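Local coordinates for uncharacterized protein (Bacillus thuringiensis serovar kurstaki, PDB 4XE8) that probably polymerises as a bacterial actin-like ParM cytoskeletal protein, binding adenine nucleotide between its domains to drive plasmid segregation, at residues A[354-359]-A[388-393]; A[230-235]-A[366-371]; A[274-279]-A[327-332]; A[174-179]-A[186-191]. The protein carries 2 engineered substitutions. All coordinates share one frame; numbering follows the deposited sequence.

Contact 1: residues A[354-359]-A[388-393]; sequences SLDKFW and DGFILP. Engineered in segment 354-359: Asp356 (natural residue Met).
Leu355 and Phe390 stand 9.5 Å apart, CA to CA, and one helical turn further on Trp359 and Gly389 close to 8.9 Å, so the end of helix 337-362 keeps its backbone well clear of the short edge strand 390-391. The layout illustrates how the actin-like fold lays a helix over the face of a beta sheet and lets side chains bridge the gap. No hydrogen bond spans the two segments, and Phe390 does most of the bridging. With its CG anti to the carbonyl carbon (chi1 -77°), its ring reaches in among three helix residues. Leu355 meets it at the ring edge, CB lying 3.9 Å from Phe390 CE1. Asp356, an engineered residue, also comes near the ring plane, with OD1 3.7 Å from Phe390 CZ and the carboxylate turned nearly upright to the ring. The third partner is Trp359, whose six-membered ring has its centroid 5.1 Å from that of Phe390, the two planes being 76° apart. Beyond Phe390, the benzo end of the indole also reaches Gly389 CA and the carbonyl O of Asp388. Its polar end is fixed from elsewhere, NE1 bonding to Ala364 O, while Asn367 of the next strand touches both aromatic residues. The closest approach between the segments is Trp359 CZ3 to Phe390 CE2, at 3.5 Å.

Contact 2: residues A[230-235]-A[366-371]; sequences ESYAIN and KNIVVG
Ala233 and Ile368 share the tight centre of this contact, where Ile368 N donates to Ala233 O over 2.7 Å, nearly in line with the carbonyl. Strands 231-237 and 366-370 run parallel here, within the five-stranded sheet of an actin-like domain. Asn235 continues the ladder through both its backbone N and its carbonyl O: the N reaches Ile368 O at 2.7 Å, and the O accepts from Val370 N at 2.8 Å. The same Ile368 carbonyl also draws a weak bond from Asn235 ND2. Toward the start of the strands, where Ser231, Tyr232 and Lys366 are partly exposed to solvent, the grip slackens. Ala233 N to Lys366 O is 3.1 Å, whereas Lys366 N to Ser231 O stretches to a weak 3.5 Å, and the Lys366 chain bends away from its neighbour. On the face of Tyr232, Ile234 and Ile368 the side chains meet loosely, Ile368 CD1 lying 4.2 Å from Tyr232 CD2. The other face is buried under Leu355, Phe358 and Trp359 of helix 337-362, yet it carries two amides. A water joins them, taking a bond from Asn235 ND2 and giving one to Asn367 OD1 at 2.6 Å, while Asn235 OD1 pairs with Asn244 and Asn367 ND2 with Gly389 O. Each buried amide is thus satisfied at both ends, which implies fixed orientations on neighbouring strands, the second running directly into Gly371 of the ADP pocket.

Contact 3: residues A[274-279]-A[327-332]; sequences NIKERF and VKWGPV
Phe279 turns one ring face to Trp329, and this T-shaped (edge-to-face) pair is the centre of a helix-on-hairpin contact in the ParM molecule: the end of helix 265-279 against the antiparallel hairpin 326-335, which reverses through a type II' beta turn from Trp329 to Val332. The planes stand 81° apart with centroids 5.4 Å from each other. It is the six-membered ring of Trp329 that points its edge, CE3 sitting over the Phe279 face but displaced toward the rim, 3.6 Å from Phe279 CG. Trp329 CB adds a CH-pi contact above the same ring, 4.0 Å from its centroid. The indole is brought there by a chi1 of -165°, which places CG opposite the backbone N and carries the ring system over toward the helix. There it also meets Lys276, whose extended chain slants past the benzo end, CE lying 3.6 Å from Trp329 CH2; Met280 and Pro296 touch the indole as well. The far edge of the Phe279 ring abuts both arms of the hairpin, with the carbonyls of Val327 and Val332 near its plane. The Val332 side chain joins in, CG1 being 4.0 Å from Phe279 CE2. Further up the helix, Ile275 and Val327 cross at about a right angle through their CG2 methyls, at 4.2 Å. Around the ring edge the nearest approach is from Val327 O, 3.4 Å from Phe279 CZ.

Contact 4: residues A[174-179]-A[186-191]; sequences EHTVEF and GKKIKI
His175 and Ile191 exchange two backbone hydrogen bonds, Ile191 N to His175 O being the shorter at 2.6 Å, and Val177 pairs with Ile189 in the same way. The ladder continues through Phe179 N to Lys187 O and finishes with Gly186 N to Phe179 O at 2.8 Å. Apolar contacts gather on the face of His175, Val177, Ile189 and Ile191, which helix 124-140 covers. There Ile189 CD1 meets the edge of the Phe179 ring in its plane, 3.5 Å from CE1, and Val177 CG2 touches Ile191 CD1. His175 is held from outside by Ser79 and Leu171 O, its ring stacked on Phe131. The face of Thr176, Glu178, Lys188 and Lys190 is polar; at its end Glu174 reaches Lys190 in a salt bridge, OE1 to NZ 3.5 Å, with both chains extended. The Glu178 and Lys188 chains run alongside one another and touch through their aliphatic parts, Glu178 CG coming 3.9 Å from Lys188 CG, while the carboxylate's ionic partner is Arg76. Thr176 CG2 packs on the Lys188 stem at CG, 3.7 Å away. One apolar face under a helix and one polar face are the marks of an amphipathic beta hairpin, here part of the larger sheet of the actin-like molecule.

Overall arrangement
Contact 4 comes first along the chain, closing the short hairpin of strands 173-179 and 188-197 in the eight-stranded sheet. Contact 2 then opens at 230-235 and closes only at 366-371, and contact 3 lies wholly within that span, fastening helix 265-279 to the hairpin 326-335, which comes after helix 300-316. Contact 1 opens at 354-359, before contact 2 has closed, and ends at 388-393, so the two cross. They also touch in space, their centres 7 Å apart, and build one layered unit of helix 337-362 on neighbouring strands. Contacts 1 and 2 lie on the opposite side of the chain's centre from contact 4, while contact 3 is about 39 Å from contact 2, centre to centre.

Contact 1: residues A[354-359]-A[388-393]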
loop_
_atom_site.group_PDB
_atom_site.type_symbol
_atom_site.label_atom_id
_atom_site.label_comp_id
_atom_site.label_asym_id
_atom_site.label_seq_id
_atom_site.Cartn_x
_atom_site.Cartn_y
_atom_site.Cartn_z
ATOM N N SER A 354 -2.797 20.273 7.647
ATOM C CA SER A 354 -2.181 19.280 8.518
ATOM C C SER A 354 -0.665 19.253 8.353
ATOM O O SER A 354 0.072 19.096 9.328
ATOM C CB SER A 354 -2.760 17.893 8.239
ATOM O OG SER A 354 -2.056 16.890 8.951
ATOM N N LEU A 355 -0.208 19.407 7.114
ATOM C CA LEU A 355 1.217 19.356 6.805
ATOM C C LEU A 355 1.959 20.578 7.335
ATOM O O LEU A 355 3.104 20.473 7.771
ATOM C CB LEU A 355 1.430 19.234 5.294
ATOM C CG LEU A 355 0.958 17.919 4.670
ATOM C CD1 LEU A 355 0.966 17.996 3.150
ATOM C CD2 LEU A 355 1.803 16.763 5.164
ATOM N N ASP A 356 1.301 21.733 7.291
ATOM C CA ASP A 356 1.907 22.979 7.747
ATOM C C ASP A 356 2.186 22.962 9.246
ATOM O O ASP A 356 3.273 23.333 9.685
ATOM C CB ASP A 356 1.012 24.172 7.403
ATOM C CG ASP A 356 1.016 24.497 5.924
ATOM O OD1 ASP A 356 2.072 24.326 5.280
ATOM O OD2 ASP A 356 -0.036 24.928 5.404
ATOM N N LYS A 357 1.204 22.528 10.029
ATOM C CA LYS A 357 1.340 22.549 11.482
ATOM C C LYS A 357 2.258 21.437 11.980
ATOM O O LYS A 357 2.684 21.449 13.134
ATOM C CB LYS A 357 -0.029 22.443 12.155
ATOM C CG LYS A 357 -0.759 21.141 11.901
ATOM C CD LYS A 357 -1.878 20.955 12.910
ATOM C CE LYS A 357 -1.343 21.043 14.333
ATOM N NZ LYS A 357 -2.374 20.688 15.346
ATOM N N PHE A 358 2.560 20.474 11.115
ATOM C CA PHE A 358 3.577 19.481 11.437
ATOM C C PHE A 358 4.938 20.016 11.023
ATOM O O PHE A 358 5.953 19.713 11.649
ATOM C CB PHE A 358 3.299 18.144 10.754
ATOM C CG PHE A 358 4.234 17.046 11.180
ATOM C CD1 PHE A 358 4.179 16.537 12.468
ATOM C CD2 PHE A 358 5.167 16.525 10.298
ATOM C CE1 PHE A 358 5.034 15.526 12.869
ATOM C CE2 PHE A 358 6.027 15.513 10.694
ATOM C CZ PHE A 358 5.960 15.014 11.981
ATOM N N TRP A 359 4.946 20.812 9.957
ATOM C CA TRP A 359 6.150 21.509 9.532
ATOM C C TRP A 359 6.618 22.423 10.655
ATOM O O TRP A 359 7.789 22.426 11.004
ATOM C CB TRP A 359 5.899 22.311 8.253
ATOM C CG TRP A 359 7.135 22.913 7.638
ATOM C CD1 TRP A 359 8.430 22.711 8.023
ATOM C CD2 TRP A 359 7.185 23.821 6.529
ATOM N NE1 TRP A 359 9.281 23.432 7.222
ATOM C CE2 TRP A 359 8.543 24.122 6.297
ATOM C CE3 TRP A 359 6.215 24.406 5.710
ATOM C CZ2 TRP A 359 8.953 24.983 5.280
ATOM C CZ3 TRP A 359 6.625 25.261 4.701
ATOM C CH2 TRP A 359 7.982 25.541 4.495
ATOM N N ASP A 388 8.956 25.629 -1.753
ATOM C CA ASP A 388 10.236 25.223 -1.193
ATOM C C ASP A 388 9.997 24.726 0.226
ATOM O O ASP A 388 9.256 25.344 0.990
ATOM C CB ASP A 388 11.239 26.378 -1.207
ATOM C CG ASP A 388 12.676 25.903 -1.116
ATOM O OD1 ASP A 388 13.261 25.578 -2.171
ATOM O OD2 ASP A 388 13.220 25.852 0.007
ATOM N N GLY A 389 10.613 23.604 0.574
ATOM C CA GLY A 389 10.383 23.000 1.872
ATOM C C GLY A 389 9.459 21.805 1.759
ATOM O O GLY A 389 9.318 21.024 2.701
ATOM N N PHE A 390 8.822 21.667 0.600
ATOM C CA PHE A 390 7.994 20.503 0.310
ATOM C C PHE A 390 8.571 19.709 -0.855
ATOM O O PHE A 390 8.991 20.281 -1.860
ATOM C CB PHE A 390 6.556 20.921 -0.000
ATOM C CG PHE A 390 5.755 21.282 1.216
ATOM C CD1 PHE A 390 5.126 20.299 1.962
ATOM C CD2 PHE A 390 5.626 22.603 1.611
ATOM C CE1 PHE A 390 4.384 20.625 3.082
ATOM C CE2 PHE A 390 4.887 22.937 2.730
ATOM C CZ PHE A 390 4.265 21.946 3.467
ATOM N N ILE A 391 8.593 18.388 -0.716
ATOM C CA ILE A 391 9.110 17.524 -1.768
ATOM C C ILE A 391 8.112 16.437 -2.141
ATOM O O ILE A 391 7.838 15.538 -1.348
ATOM C CB ILE A 391 10.437 16.851 -1.359
ATOM C CG1 ILE A 391 11.500 17.902 -1.029
ATOM C CG2 ILE A 391 10.926 15.926 -2.465
ATOM C CD1 ILE A 391 12.833 17.309 -0.618
ATOM N N LEU A 392 7.568 16.527 -3.349
ATOM C CA LEU A 392 6.772 15.438 -3.895
ATOM C C LEU A 392 7.691 14.496 -4.652
ATOM O O LEU A 392 8.696 14.931 -5.212
ATOM C CB LEU A 392 5.667 15.964 -4.814
ATOM C CG LEU A 392 4.597 16.835 -4.156
ATOM C CD1 LEU A 392 3.395 17.008 -5.073
ATOM C CD2 LEU A 392 4.180 16.237 -2.826
ATOM N N PRO A 393 7.361 13.196 -4.664
ATOM C CA PRO A 393 8.189 12.290 -5.458
ATOM C C PRO A 393 8.109 12.655 -6.933
ATOM O O PRO A 393 7.039 13.023 -7.431
ATOM C CB PRO A 393 7.579 10.913 -5.180
ATOM C CG PRO A 393 6.174 11.200 -4.766
ATOM C CD PRO A 393 6.231 12.502 -4.024
#

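Contact 2: residues A[230-235]-A[366-371]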
loop_
_atom_site.group_PDB
_atom_site.type_symbol
_atom_site.label_atom_id
_atom_site.label_comp_id
_atom_site.label_asym_id
_atom_site.label_seq_id
_atom_site.Cartn_x
_atom_site.Cartn_y
_atom_site.Cartn_z
ATOM N N GLU A 230 19.153 17.419 6.375
ATOM C CA GLU A 230 19.632 16.697 7.547
ATOM C C GLU A 230 18.472 16.415 8.493
ATOM O O GLU A 230 18.501 15.462 9.273
ATOM C CB GLU A 230 20.730 17.490 8.254
ATOM C CG GLU A 230 21.791 18.027 7.306
ATOM C CD GLU A 230 22.928 18.721 8.028
ATOM O OE1 GLU A 230 22.733 19.132 9.192
ATOM O OE2 GLU A 230 24.016 18.857 7.429
ATOM N N SER A 231 17.449 17.259 8.414
ATOM C CA SER A 231 16.202 17.032 9.128
ATOM C C SER A 231 15.047 17.086 8.137
ATOM O O SER A 231 14.866 18.082 7.438
ATOM C CB SER A 231 16.005 18.067 10.237
ATOM O OG SER A 231 15.399 19.243 9.728
ATOM N N TYR A 232 14.275 16.010 8.068
ATOM C CA TYR A 232 13.175 15.940 7.118
ATOM C C TYR A 232 11.988 15.187 7.696
ATOM O O TYR A 232 12.139 14.350 8.587
ATOM C CB TYR A 232 13.630 15.275 5.815
ATOM C CG TYR A 232 14.112 13.850 5.984
ATOM C CD1 TYR A 232 15.445 13.577 6.271
ATOM C CD2 TYR A 232 13.236 12.778 5.859
ATOM C CE1 TYR A 232 15.891 12.277 6.427
ATOM C CE2 TYR A 232 13.674 11.475 6.015
ATOM C CZ TYR A 232 15.003 11.231 6.298
ATOM O OH TYR A 232 15.442 9.936 6.455
ATOM N N ALA A 233 10.805 15.491 7.178
ATOM C CA ALA A 233 9.604 14.772 7.564
ATOM C C ALA A 233 9.087 13.952 6.390
ATOM O O ALA A 233 9.054 14.432 5.257
ATOM C CB ALA A 233 8.539 15.737 8.053
ATOM N N ILE A 234 8.708 12.708 6.662
ATOM C CA ILE A 234 8.027 11.890 5.668
ATOM C C ILE A 234 6.554 11.801 6.022
ATOM O O ILE A 234 6.191 11.277 7.076
ATOM C CB ILE A 234 8.606 10.467 5.573
ATOM C CG1 ILE A 234 10.128 10.501 5.459
ATOM C CG2 ILE A 234 7.998 9.725 4.389
ATOM C CD1 ILE A 234 10.743 9.126 5.328
ATOM N N ASN A 235 5.705 12.323 5.144
ATOM C CA ASN A 235 4.269 12.276 5.362
ATOM C C ASN A 235 3.601 11.293 4.412
ATOM O O ASN A 235 3.409 11.587 3.234
ATOM C CB ASN A 235 3.662 13.667 5.202
ATOM C CG ASN A 235 4.297 14.688 6.125
ATOM O OD1 ASN A 235 4.013 14.723 7.324
ATOM N ND2 ASN A 235 5.156 15.534 5.569
ATOM N N LYS A 366 13.053 20.093 5.250
ATOM C CA LYS A 366 12.273 19.684 4.086
ATOM C C LYS A 366 11.120 18.766 4.483
ATOM O O LYS A 366 11.232 17.988 5.431
ATOM C CB LYS A 366 13.165 18.986 3.058
ATOM C CG LYS A 366 14.185 19.896 2.384
ATOM C CD LYS A 366 13.503 21.064 1.687
ATOM C CE LYS A 366 14.452 21.781 0.740
ATOM N NZ LYS A 366 14.652 21.015 -0.523
ATOM N N ASN A 367 10.013 18.861 3.755
ATOM C CA ASN A 367 8.845 18.028 4.021
ATOM C C ASN A 367 8.476 17.170 2.820
ATOM O O ASN A 367 8.055 17.680 1.782
ATOM C CB ASN A 367 7.653 18.889 4.429
ATOM C CG ASN A 367 7.918 19.685 5.683
ATOM O OD1 ASN A 367 7.578 19.257 6.786
ATOM N ND2 ASN A 367 8.540 20.848 5.525
ATOM N N ILE A 368 8.632 15.862 2.970
ATOM C CA ILE A 368 8.361 14.932 1.886
ATOM C C ILE A 368 6.967 14.342 2.034
ATOM O O ILE A 368 6.605 13.838 3.097
ATOM C CB ILE A 368 9.410 13.813 1.847
ATOM C CG1 ILE A 368 10.810 14.429 1.794
ATOM C CG2 ILE A 368 9.176 12.901 0.657
ATOM C CD1 ILE A 368 11.924 13.431 1.907
ATOM N N VAL A 369 6.182 14.421 0.963
ATOM C CA VAL A 369 4.794 13.979 0.992
ATOM C C VAL A 369 4.574 12.829 0.013
ATOM O O VAL A 369 4.780 12.977 -1.192
ATOM C CB VAL A 369 3.832 15.135 0.655
ATOM C CG1 VAL A 369 2.391 14.709 0.875
ATOM C CG2 VAL A 369 4.161 16.358 1.499
ATOM N N VAL A 370 4.167 11.680 0.542
ATOM C CA VAL A 370 4.005 10.478 -0.268
ATOM C C VAL A 370 2.673 9.790 0.015
ATOM O O VAL A 370 1.846 10.304 0.771
ATOM C CB VAL A 370 5.153 9.480 -0.021
ATOM C CG1 VAL A 370 6.495 10.123 -0.346
ATOM C CG2 VAL A 370 5.131 8.993 1.419
ATOM N N GLY A 371 2.470 8.626 -0.595
ATOM C CA GLY A 371 1.249 7.867 -0.403
ATOM C C GLY A 371 0.240 8.121 -1.505
ATOM O O GLY A 371 0.425 9.009 -2.338
HETATM O O HOH W 1 5.249 18.179 7.353
#

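Contact 3: residues A[274-279]-A[327-332]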
loop_
_atom_site.group_PDB
_atom_site.type_symbol
_atom_site.label_atom_id
_atom_site.label_comp_id
_atom_site.label_asym_id
_atom_site.label_seq_id
_atom_site.Cartn_x
_atom_site.Cartn_y
_atom_site.Cartn_z
ATOM N N ASN A 274 -22.722 11.946 -2.198
ATOM C CA ASN A 274 -23.268 13.030 -3.005
ATOM C C ASN A 274 -23.593 12.600 -4.434
ATOM O O ASN A 274 -24.515 13.132 -5.051
ATOM C CB ASN A 274 -22.296 14.210 -3.024
ATOM C CG ASN A 274 -22.082 14.808 -1.648
ATOM O OD1 ASN A 274 -22.990 14.817 -0.816
ATOM N ND2 ASN A 274 -20.877 15.311 -1.400
ATOM N N ILE A 275 -22.833 11.642 -4.957
ATOM C CA ILE A 275 -23.086 11.116 -6.294
ATOM C C ILE A 275 -24.413 10.369 -6.332
ATOM O O ILE A 275 -25.274 10.660 -7.161
ATOM C CB ILE A 275 -21.963 10.175 -6.763
ATOM C CG1 ILE A 275 -20.672 10.962 -7.000
ATOM C CG2 ILE A 275 -22.372 9.449 -8.036
ATOM C CD1 ILE A 275 -19.487 10.095 -7.371
ATOM N N LYS A 276 -24.570 9.410 -5.424
ATOM C CA LYS A 276 -25.802 8.636 -5.315
ATOM C C LYS A 276 -26.998 9.554 -5.069
ATOM O O LYS A 276 -28.085 9.338 -5.606
ATOM C CB LYS A 276 -25.683 7.605 -4.189
ATOM C CG LYS A 276 -26.871 6.665 -4.066
ATOM C CD LYS A 276 -26.523 5.457 -3.210
ATOM C CE LYS A 276 -27.638 4.422 -3.228
ATOM N NZ LYS A 276 -27.160 3.080 -2.789
ATOM N N GLU A 277 -26.776 10.584 -4.261
ATOM C CA GLU A 277 -27.804 11.567 -3.945
ATOM C C GLU A 277 -28.153 12.417 -5.168
ATOM O O GLU A 277 -29.312 12.783 -5.369
ATOM C CB GLU A 277 -27.337 12.442 -2.780
ATOM C CG GLU A 277 -27.835 13.871 -2.783
ATOM C CD GLU A 277 -27.263 14.673 -1.627
ATOM O OE1 GLU A 277 -26.262 15.391 -1.834
ATOM O OE2 GLU A 277 -27.812 14.578 -0.508
ATOM N N ARG A 278 -27.147 12.714 -5.985
ATOM C CA ARG A 278 -27.351 13.451 -7.231
ATOM C C ARG A 278 -28.290 12.685 -8.160
ATOM O O ARG A 278 -29.165 13.272 -8.798
ATOM C CB ARG A 278 -26.011 13.716 -7.923
ATOM C CG ARG A 278 -26.117 14.180 -9.370
ATOM C CD ARG A 278 -26.606 15.614 -9.473
ATOM N NE ARG A 278 -25.749 16.546 -8.745
ATOM C CZ ARG A 278 -24.641 17.092 -9.241
ATOM N NH1 ARG A 278 -24.242 16.793 -10.470
ATOM N NH2 ARG A 278 -23.928 17.932 -8.504
ATOM N N PHE A 279 -28.104 11.371 -8.227
ATOM C CA PHE A 279 -28.991 10.513 -9.004
ATOM C C PHE A 279 -30.393 10.498 -8.403
ATOM O O PHE A 279 -31.371 10.828 -9.075
ATOM C CB PHE A 279 -28.437 9.088 -9.081
ATOM C CG PHE A 279 -27.324 8.919 -10.078
ATOM C CD1 PHE A 279 -26.007 9.148 -9.714
ATOM C CD2 PHE A 279 -27.594 8.521 -11.377
ATOM C CE1 PHE A 279 -24.982 8.990 -10.627
ATOM C CE2 PHE A 279 -26.573 8.361 -12.296
ATOM C CZ PHE A 279 -25.264 8.596 -11.919
ATOM N N VAL A 327 -20.577 9.379 -14.154
ATOM C CA VAL A 327 -20.932 8.059 -13.653
ATOM C C VAL A 327 -22.155 7.514 -14.379
ATOM O O VAL A 327 -23.156 8.212 -14.540
ATOM C CB VAL A 327 -21.210 8.090 -12.136
ATOM C CG1 VAL A 327 -21.570 6.699 -11.627
ATOM C CG2 VAL A 327 -20.005 8.640 -11.389
ATOM N N LYS A 328 -22.063 6.265 -14.824
ATOM C CA LYS A 328 -23.188 5.596 -15.462
ATOM C C LYS A 328 -23.865 4.650 -14.478
ATOM O O LYS A 328 -23.298 3.627 -14.095
ATOM C CB LYS A 328 -22.731 4.833 -16.706
ATOM C CG LYS A 328 -22.117 5.713 -17.780
ATOM C CD LYS A 328 -21.560 4.881 -18.923
ATOM C CE LYS A 328 -20.899 5.756 -19.975
ATOM N NZ LYS A 328 -20.227 4.945 -21.027
ATOM N N TRP A 329 -25.077 5.003 -14.067
ATOM C CA TRP A 329 -25.828 4.189 -13.122
ATOM C C TRP A 329 -27.229 3.923 -13.659
ATOM O O TRP A 329 -28.045 4.838 -13.773
ATOM C CB TRP A 329 -25.897 4.876 -11.756
ATOM C CG TRP A 329 -26.331 3.973 -10.644
ATOM C CD1 TRP A 329 -26.282 2.609 -10.627
ATOM C CD2 TRP A 329 -26.887 4.369 -9.382
ATOM N NE1 TRP A 329 -26.770 2.131 -9.434
ATOM C CE2 TRP A 329 -27.148 3.192 -8.654
ATOM C CE3 TRP A 329 -27.186 5.605 -8.801
ATOM C CZ2 TRP A 329 -27.696 3.215 -7.372
ATOM C CZ3 TRP A 329 -27.730 5.624 -7.530
ATOM C CH2 TRP A 329 -27.979 4.437 -6.829
ATOM N N GLY A 330 -27.502 2.666 -13.995
ATOM C CA GLY A 330 -28.770 2.300 -14.596
ATOM C C GLY A 330 -28.924 2.924 -15.969
ATOM O O GLY A 330 -27.972 2.951 -16.749
ATOM N N PRO A 331 -30.127 3.436 -16.271
ATOM C CA PRO A 331 -30.426 4.083 -17.551
ATOM C C PRO A 331 -30.065 5.566 -17.555
ATOM O O PRO A 331 -30.537 6.311 -18.414
ATOM C CB PRO A 331 -31.935 3.899 -17.677
ATOM C CG PRO A 331 -32.409 3.976 -16.261
ATOM C CD PRO A 331 -31.322 3.350 -15.412
ATOM N N VAL A 332 -29.245 5.984 -16.595
ATOM C CA VAL A 332 -28.899 7.392 -16.438
ATOM C C VAL A 332 -27.385 7.590 -16.371
ATOM O O VAL A 332 -26.674 6.798 -15.755
ATOM C CB VAL A 332 -29.543 7.986 -15.164
ATOM C CG1 VAL A 332 -29.256 9.479 -15.058
ATOM C CG2 VAL A 332 -31.043 7.727 -15.149
#

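Contact 4: residues A[174-179]-A[186-191]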
loop_
_atom_site.group_PDB
_atom_site.type_symbol
_atom_site.label_atom_id
_atom_site.label_comp_id
_atom_site.label_asym_id
_atom_site.label_seq_id
_atom_site.Cartn_x
_atom_site.Cartn_y
_atom_site.Cartn_z
ATOM N N GLU A 174 9.279 -21.609 8.038
ATOM C CA GLU A 174 8.944 -22.019 6.685
ATOM C C GLU A 174 7.435 -22.041 6.493
ATOM O O GLU A 174 6.711 -22.667 7.264
ATOM C CB GLU A 174 9.555 -23.386 6.382
ATOM C CG GLU A 174 11.069 -23.408 6.534
ATOM C CD GLU A 174 11.712 -24.632 5.911
ATOM O OE1 GLU A 174 10.978 -25.582 5.564
ATOM O OE2 GLU A 174 12.954 -24.639 5.766
ATOM N N HIS A 175 6.971 -21.339 5.464
ATOM C CA HIS A 175 5.543 -21.212 5.204
ATOM C C HIS A 175 5.197 -21.704 3.805
ATOM O O HIS A 175 5.779 -21.254 2.817
ATOM C CB HIS A 175 5.098 -19.758 5.373
ATOM C CG HIS A 175 5.837 -19.022 6.445
ATOM N ND1 HIS A 175 5.523 -19.139 7.783
ATOM C CD2 HIS A 175 6.881 -18.161 6.380
ATOM C CE1 HIS A 175 6.340 -18.381 8.493
ATOM N NE2 HIS A 175 7.173 -17.777 7.665
ATOM N N THR A 176 4.247 -22.626 3.726
ATOM C CA THR A 176 3.811 -23.160 2.445
ATOM C C THR A 176 2.440 -22.610 2.077
ATOM O O THR A 176 1.503 -22.671 2.873
ATOM C CB THR A 176 3.757 -24.700 2.460
ATOM O OG1 THR A 176 5.070 -25.223 2.697
ATOM C CG2 THR A 176 3.241 -25.230 1.131
ATOM N N VAL A 177 2.333 -22.063 0.871
ATOM C CA VAL A 177 1.065 -21.543 0.372
ATOM C C VAL A 177 0.643 -22.297 -0.879
ATOM O O VAL A 177 1.359 -22.304 -1.882
ATOM C CB VAL A 177 1.148 -20.040 0.051
ATOM C CG1 VAL A 177 -0.181 -19.543 -0.496
ATOM C CG2 VAL A 177 1.545 -19.252 1.289
ATOM N N GLU A 178 -0.519 -22.936 -0.813
ATOM C CA GLU A 178 -1.040 -23.701 -1.938
ATOM C C GLU A 178 -2.278 -23.031 -2.518
ATOM O O GLU A 178 -3.248 -22.789 -1.804
ATOM C CB GLU A 178 -1.375 -25.130 -1.506
ATOM C CG GLU A 178 -0.212 -25.887 -0.886
ATOM C CD GLU A 178 -0.638 -27.212 -0.275
ATOM O OE1 GLU A 178 0.192 -27.843 0.415
ATOM O OE2 GLU A 178 -1.802 -27.617 -0.481
ATOM N N PHE A 179 -2.244 -22.734 -3.812
ATOM C CA PHE A 179 -3.395 -22.140 -4.483
ATOM C C PHE A 179 -4.404 -23.211 -4.881
ATOM O O PHE A 179 -4.076 -24.155 -5.599
ATOM C CB PHE A 179 -2.955 -21.346 -5.710
ATOM C CG PHE A 179 -2.113 -20.145 -5.385
ATOM C CD1 PHE A 179 -0.735 -20.247 -5.312
ATOM C CD2 PHE A 179 -2.703 -18.913 -5.156
ATOM C CE1 PHE A 179 0.041 -19.142 -5.013
ATOM C CE2 PHE A 179 -1.934 -17.805 -4.857
ATOM C CZ PHE A 179 -0.560 -17.920 -4.786
ATOM N N GLY A 186 -3.210 -25.032 -8.108
ATOM C CA GLY A 186 -2.396 -26.231 -8.135
ATOM C C GLY A 186 -0.933 -25.963 -7.836
ATOM O O GLY A 186 -0.145 -26.896 -7.676
ATOM N N LYS A 187 -0.564 -24.689 -7.759
ATOM C CA LYS A 187 0.821 -24.328 -7.477
ATOM C C LYS A 187 1.094 -24.275 -5.979
ATOM O O LYS A 187 0.279 -23.786 -5.197
ATOM C CB LYS A 187 1.178 -22.989 -8.123
ATOM C CG LYS A 187 1.367 -23.073 -9.625
ATOM C CD LYS A 187 2.343 -22.023 -10.121
ATOM C CE LYS A 187 2.684 -22.250 -11.584
ATOM N NZ LYS A 187 3.217 -23.622 -11.811
ATOM N N LYS A 188 2.257 -24.787 -5.596
ATOM C CA LYS A 188 2.652 -24.866 -4.198
ATOM C C LYS A 188 3.968 -24.130 -3.977
ATOM O O LYS A 188 5.002 -24.501 -4.533
ATOM C CB LYS A 188 2.764 -26.331 -3.768
ATOM C CG LYS A 188 3.318 -26.551 -2.374
ATOM C CD LYS A 188 3.008 -27.964 -1.900
ATOM C CE LYS A 188 3.447 -29.003 -2.923
ATOM N NZ LYS A 188 2.892 -30.353 -2.623
ATOM N N ILE A 189 3.920 -23.078 -3.167
ATOM C CA ILE A 189 5.088 -22.236 -2.939
ATOM C C ILE A 189 5.594 -22.351 -1.508
ATOM O O ILE A 189 4.834 -22.191 -0.555
ATOM C CB ILE A 189 4.781 -20.766 -3.255
ATOM C CG1 ILE A 189 4.594 -20.594 -4.761
ATOM C CG2 ILE A 189 5.906 -19.866 -2.767
ATOM C CD1 ILE A 189 3.466 -19.684 -5.137
ATOM N N LYS A 190 6.884 -22.641 -1.369
ATOM C CA LYS A 190 7.505 -22.811 -0.061
ATOM C C LYS A 190 8.336 -21.578 0.303
ATOM O O LYS A 190 9.403 -21.345 -0.260
ATOM C CB LYS A 190 8.367 -24.079 -0.042
ATOM C CG LYS A 190 9.102 -24.300 1.263
ATOM C CD LYS A 190 10.029 -25.497 1.174
ATOM C CE LYS A 190 10.955 -25.580 2.383
ATOM N NZ LYS A 190 11.707 -26.874 2.427
ATOM N N ILE A 191 7.829 -20.790 1.247
ATOM C CA ILE A 191 8.469 -19.542 1.654
ATOM C C ILE A 191 9.378 -19.737 2.865
ATOM O O ILE A 191 8.965 -20.309 3.873
ATOM C CB ILE A 191 7.413 -18.468 1.984
ATOM C CG1 ILE A 191 6.501 -18.235 0.777
ATOM C CG2 ILE A 191 8.078 -17.173 2.416
ATOM C CD1 ILE A 191 5.221 -17.486 1.113
#